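Local coordinates for precorrin-6Y C5,15-methyltransferase (Corynebacterium diphtheriae, PDB 3HM2), which probably methylates a precorrin with S-adenosyl-L-methionine in cobalamin biosynthesis, this chain being its C-terminal methyltransferase domain, at residues 92-97 with 116-121; 20-25 with 120-125. All coordinates share one frame; numbering follows the deposited sequence. Where two conformers were deposited one is given.

Contacts 1 and 2 sit side by side, with centres about 10 Å apart, and share Gly120 and Gly121. Contact 1 joins the two loops that enter strands 97-100 and 122-127. Contact 2 carries on into strand 122-127 and sets it against the end of helix 9-21. They touch directly: Leu117 CD2 lies 4.0 Å from Arg122 N, and Val97 CG1 lies 3.9 Å from Leu21 O. The strand order is that of class I methyltransferases, where the cofactor cleft lies at the C-terminal ends of the parallel strands. Contact 1 lies at their N-terminal ends. Both contacts are away from the metal-binding residues Glu59, Glu60 and Glu63.

Contact 1. Residues 92-97 with 116-121; sequences PDNPDV and RLPVGG
Arg116 carries most of this meeting of two loops, one leading into strand 97-100 and the other leaving helix 109-115. Its CG is anti to the carbonyl carbon, and the chain bends at chi2 (-71°) and again at chi3. The bends bring the guanidinium to segment 92-97. There NH2 lies 3.3 Å from Pro92 O. The clear hydrogen bond of NH2 goes to Val91 O, just before this segment. Asn94 also has CG anti to its carbonyl carbon. Its side chain crosses Arg116 obliquely, with the amide and guanidinium planes 55° apart. The modelled ND2 is 2.9 Å from Arg116 NE, at the guanidinium edge, and 3.0 Å from Arg116 O. The amide is probably turned over in the model; turned back, it may hydrogen-bond here.

Beyond the polar end, aliphatic carbons pack largely against backbone carbonyls. The Pro95 ring crosses Arg116 at about a right angle, and its CD comes within 4.1 Å of Arg116 CB. Trp30 of strand 27-32 touches both residues. Leu117 has CG anti to the backbone N (chi1 -174°), and this torsion and chi2 together put CD1 3.7 Å from Asp96 O. A second conformer was deposited for this leucine. Pro118 sets its ring against the chain after Pro95, with CD 3.5 Å from Pro95 O. Further on, Gly121 CA comes within 4.0 Å of Asp96 O. A weak bond from Gly121 N to Pro118 O closes the turn. Asp96 turns away from this turn, and its OD2 takes a weak hydrogen bond from Thr28 N.

The entrances of two neighbouring parallel strands are joined in this way. The carbonyl of Val91 holds the charged end of Arg116, with Pro92 O close by, so the aliphatic stem is left to pack beside Pro95.

Contact 2. Residues 20-25 with 120-125; sequences ALAPKP and GGRLVA
Helix 9-21 ends beside strand 122-127, with Leu21 CA 6.1 Å from Val124 CA, and the chain turns out of the helix at Ala22, where phi is positive (62°). Arg122 reaches from the strand to this helix end. Its CG is anti to the carbonyl carbon, and the chain bends at chi3 (-87°). NH1 meets two successive carbonyls, and both bonds are strongly bent. The one to Ala22 O is very short, 2.5 Å; this oxygen lies near the guanidinium plane, while NH1 itself sits above the carbonyl plane. The one from NH1 to Leu21 O is weak, at 3.1 Å. NH2 forms a salt bridge with Glu27.

Val124, two residues along on the same side of the strand, packs on the helix. Its CG1 is anti to the backbone N and meets Ala20 CB at 3.5 Å. Its CG2 lies 3.8 Å from Leu21 CG, as the two side chains cross obliquely. Leu21 also reaches Val97 and Phe99 of strand 97-100, so the helix end spans two strands.

Lys24 NZ lies 4.6 Å from Arg122 NH2, and Glu27 stands by both, its pairing with Lys24 long and weak. The charge of Glu27 probably eases the repulsion between Lys24 and Arg122. The guanidinium would also suit the negative pole of the helix, whose last carbonyl, Leu21 O, it meets weakly, while Ala22 O lies just past the helix.

Contact 1. Residues 92-97 with 116-121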
loop_
_atom_site.group_PDB
_atom_site.type_symbol
_atom_site.label_atom_id
_atom_site.label_comp_id
_atom_site.label_asym_id
_atom_site.label_seq_id
_atom_site.Cartn_x
_atom_site.Cartn_y
_atom_site.Cartn_z
ATOM N N PRO A 92 30.690 -22.885 -17.421
ATOM C CA PRO A 92 31.649 -23.660 -16.631
ATOM C C PRO A 92 31.907 -23.119 -15.205
ATOM O O PRO A 92 31.988 -23.905 -14.276
ATOM C CB PRO A 92 32.936 -23.585 -17.481
ATOM C CG PRO A 92 32.606 -22.781 -18.704
ATOM C CD PRO A 92 31.376 -22.012 -18.393
ATOM N N ASP A 93 32.058 -21.809 -15.033
ATOM C CA ASP A 93 32.461 -21.254 -13.756
ATOM C C ASP A 93 31.249 -20.932 -12.913
ATOM O O ASP A 93 30.272 -20.401 -13.436
ATOM C CB ASP A 93 33.254 -19.952 -13.986
ATOM C CG ASP A 93 34.585 -20.179 -14.676
ATOM O OD1 ASP A 93 35.172 -21.264 -14.503
ATOM O OD2 ASP A 93 35.059 -19.264 -15.382
ATOM N N ASN A 94 31.309 -21.216 -11.612
ATOM C CA ASN A 94 30.165 -20.984 -10.719
ATOM C C ASN A 94 29.912 -19.506 -10.530
ATOM O O ASN A 94 30.866 -18.780 -10.234
ATOM C CB ASN A 94 30.439 -21.536 -9.338
ATOM C CG ASN A 94 30.085 -22.982 -9.210
ATOM O OD1 ASN A 94 30.579 -23.672 -8.323
ATOM N ND2 ASN A 94 29.217 -23.457 -10.082
ATOM N N PRO A 95 28.628 -19.069 -10.648
ATOM C CA PRO A 95 28.189 -17.676 -10.483
ATOM C C PRO A 95 28.509 -17.166 -9.078
ATOM O O PRO A 95 28.580 -17.992 -8.156
ATOM C CB PRO A 95 26.675 -17.805 -10.598
ATOM C CG PRO A 95 26.422 -19.190 -10.115
ATOM C CD PRO A 95 27.452 -19.944 -10.825
ATOM N N ASP A 96 28.676 -15.850 -8.913
ATOM C CA ASP A 96 28.896 -15.270 -7.589
ATOM C C ASP A 96 27.551 -14.816 -6.981
ATOM O O ASP A 96 27.266 -15.024 -5.806
ATOM C CB ASP A 96 29.915 -14.111 -7.662
ATOM C CG ASP A 96 31.357 -14.586 -7.667
ATOM O OD1 ASP A 96 31.851 -14.912 -6.575
ATOM O OD2 ASP A 96 32.018 -14.598 -8.742
ATOM N N VAL A 97 26.734 -14.172 -7.792
ATOM C CA VAL A 97 25.412 -13.761 -7.375
ATOM C C VAL A 97 24.462 -14.247 -8.483
ATOM O O VAL A 97 24.902 -14.430 -9.631
ATOM C CB VAL A 97 25.385 -12.259 -7.229
ATOM C CG1 VAL A 97 24.368 -11.849 -6.214
ATOM C CG2 VAL A 97 26.706 -11.840 -6.741
ATOM N N ARG A 116 24.371 -24.546 -8.292
ATOM C CA ARG A 116 25.578 -23.948 -8.837
ATOM C C ARG A 116 26.144 -22.891 -7.886
ATOM O O ARG A 116 27.300 -22.476 -8.014
ATOM C CB ARG A 116 25.333 -23.390 -10.247
ATOM C CG ARG A 116 24.939 -24.425 -11.296
ATOM C CD ARG A 116 26.101 -25.352 -11.679
ATOM N NE ARG A 116 27.302 -24.576 -11.992
ATOM C CZ ARG A 116 27.783 -24.372 -13.215
ATOM N NH1 ARG A 116 27.193 -24.914 -14.277
ATOM N NH2 ARG A 116 28.865 -23.628 -13.369
ATOM N N LEU A 117 25.341 -22.465 -6.922
ATOM C CA LEU A 117 25.756 -21.375 -6.056
ATOM C C LEU A 117 26.583 -21.844 -4.843
ATOM O O LEU A 117 26.101 -22.652 -4.051
ATOM C CB LEU A 117 24.526 -20.561 -5.616
ATOM C CG LEU A 117 24.853 -19.294 -4.825
ATOM C CD1 LEU A 117 25.346 -18.208 -5.763
ATOM C CD2 LEU A 117 23.648 -18.834 -4.047
ATOM N N PRO A 118 27.683 -21.151 -4.575
ATOM C CA PRO A 118 28.596 -21.488 -3.479
ATOM C C PRO A 118 28.021 -21.136 -2.110
ATOM O O PRO A 118 27.054 -20.382 -2.020
ATOM C CB PRO A 118 29.819 -20.619 -3.774
ATOM C CG PRO A 118 29.819 -20.482 -5.256
ATOM C CD PRO A 118 28.373 -20.466 -5.682
ATOM N N VAL A 119 28.619 -21.687 -1.058
ATOM C CA VAL A 119 28.395 -21.199 0.298
ATOM C C VAL A 119 28.585 -19.689 0.384
ATOM O O VAL A 119 29.465 -19.125 -0.265
ATOM C CB VAL A 119 29.342 -21.881 1.304
ATOM C CG1 VAL A 119 28.930 -21.547 2.730
ATOM C CG2 VAL A 119 29.356 -23.386 1.084
ATOM N N GLY A 120 27.752 -19.038 1.191
ATOM C CA GLY A 120 27.774 -17.592 1.304
ATOM C C GLY A 120 27.829 -16.907 -0.047
ATOM O O GLY A 120 28.571 -15.943 -0.236
ATOM N N GLY A 121 27.039 -17.409 -0.991
ATOM C CA GLY A 121 26.697 -16.652 -2.180
ATOM C C GLY A 121 25.297 -16.075 -2.117
ATOM O O GLY A 121 24.505 -16.433 -1.245
#

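Contact 2. Residues 20-25 with 120-125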
loop_
_atom_site.group_PDB
_atom_site.type_symbol
_atom_site.label_atom_id
_atom_site.label_comp_id
_atom_site.label_asym_id
_atom_site.label_seq_id
_atom_site.Cartn_x
_atom_site.Cartn_y
_atom_site.Cartn_z
ATOM N N ALA A 20 19.840 -4.509 -4.117
ATOM C CA ALA A 20 19.695 -5.733 -3.340
ATOM C C ALA A 20 20.819 -6.717 -3.646
ATOM O O ALA A 20 21.288 -7.435 -2.762
ATOM C CB ALA A 20 18.341 -6.372 -3.605
ATOM N N LEU A 21 21.248 -6.746 -4.904
ATOM C CA LEU A 21 22.227 -7.726 -5.358
ATOM C C LEU A 21 23.614 -7.417 -4.805
ATOM O O LEU A 21 24.437 -8.316 -4.629
ATOM C CB LEU A 21 22.269 -7.772 -6.886
ATOM C CG LEU A 21 21.028 -8.337 -7.581
ATOM C CD1 LEU A 21 20.951 -7.851 -9.021
ATOM C CD2 LEU A 21 21.022 -9.857 -7.523
ATOM N N ALA A 22 23.867 -6.141 -4.533
ATOM C CA ALA A 22 25.055 -5.735 -3.792
ATOM C C ALA A 22 26.328 -6.117 -4.540
ATOM O O ALA A 22 27.041 -7.039 -4.142
ATOM C CB ALA A 22 25.049 -6.352 -2.402
ATOM N N PRO A 23 26.607 -5.404 -5.626
ATOM C CA PRO A 23 27.726 -5.749 -6.508
ATOM C C PRO A 23 29.069 -5.361 -5.897
ATOM O O PRO A 23 29.226 -4.241 -5.412
ATOM C CB PRO A 23 27.454 -4.907 -7.756
ATOM C CG PRO A 23 25.978 -4.732 -7.770
ATOM C CD PRO A 23 25.562 -4.640 -6.328
ATOM N N LYS A 24 30.025 -6.285 -5.923
ATOM C CA LYS A 24 31.391 -5.985 -5.512
ATOM C C LYS A 24 32.405 -6.640 -6.443
ATOM O O LYS A 24 32.046 -7.467 -7.283
ATOM C CB LYS A 24 31.628 -6.444 -4.071
ATOM C CG LYS A 24 30.893 -5.618 -3.028
ATOM C CD LYS A 24 31.166 -6.132 -1.624
ATOM C CE LYS A 24 30.652 -7.552 -1.446
ATOM N NZ LYS A 24 31.612 -8.399 -0.687
ATOM N N PRO A 25 33.670 -6.267 -6.290
ATOM C CA PRO A 25 34.684 -6.561 -7.298
ATOM C C PRO A 25 34.925 -8.049 -7.486
ATOM O O PRO A 25 34.887 -8.863 -6.531
ATOM C CB PRO A 25 35.935 -5.862 -6.752
ATOM C CG PRO A 25 35.415 -4.832 -5.768
ATOM C CD PRO A 25 34.230 -5.505 -5.155
ATOM N N GLY A 120 27.752 -19.038 1.191
ATOM C CA GLY A 120 27.774 -17.592 1.304
ATOM C C GLY A 120 27.829 -16.907 -0.047
ATOM O O GLY A 120 28.571 -15.943 -0.236
ATOM N N GLY A 121 27.039 -17.409 -0.991
ATOM C CA GLY A 121 26.697 -16.652 -2.180
ATOM C C GLY A 121 25.297 -16.075 -2.117
ATOM O O GLY A 121 24.505 -16.433 -1.245
ATOM N N ARG A 122 24.991 -15.176 -3.048
ATOM C CA ARG A 122 23.805 -14.334 -2.938
ATOM C C ARG A 122 22.853 -14.567 -4.106
ATOM O O ARG A 122 23.267 -14.574 -5.266
ATOM C CB ARG A 122 24.201 -12.858 -2.870
ATOM C CG ARG A 122 24.914 -12.466 -1.587
ATOM C CD ARG A 122 25.678 -11.162 -1.755
ATOM N NE ARG A 122 27.021 -11.380 -2.284
ATOM C CZ ARG A 122 27.656 -10.530 -3.085
ATOM N NH1 ARG A 122 27.069 -9.399 -3.453
ATOM N NH2 ARG A 122 28.877 -10.811 -3.518
ATOM N N LEU A 123 21.576 -14.760 -3.794
ATOM C CA LEU A 123 20.508 -14.680 -4.810
ATOM C C LEU A 123 19.334 -13.764 -4.441
ATOM O O LEU A 123 18.713 -13.926 -3.383
ATOM C CB LEU A 123 19.942 -16.057 -5.175
ATOM C CG LEU A 123 18.995 -16.023 -6.384
ATOM C CD1 LEU A 123 19.017 -17.369 -7.148
ATOM C CD2 LEU A 123 17.560 -15.599 -6.022
ATOM N N VAL A 124 19.011 -12.841 -5.352
ATOM C CA VAL A 124 17.860 -11.971 -5.201
ATOM C C VAL A 124 16.834 -12.291 -6.271
ATOM O O VAL A 124 17.157 -12.326 -7.445
ATOM C CB VAL A 124 18.312 -10.542 -5.308
ATOM C CG1 VAL A 124 17.358 -9.624 -4.551
ATOM C CG2 VAL A 124 19.710 -10.442 -4.724
ATOM N N ALA A 125 15.603 -12.576 -5.854
ATOM C CA ALA A 125 14.528 -12.944 -6.783
ATOM C C ALA A 125 13.310 -12.006 -6.727
ATOM O O ALA A 125 13.066 -11.350 -5.725
ATOM C CB ALA A 125 14.100 -14.396 -6.563
#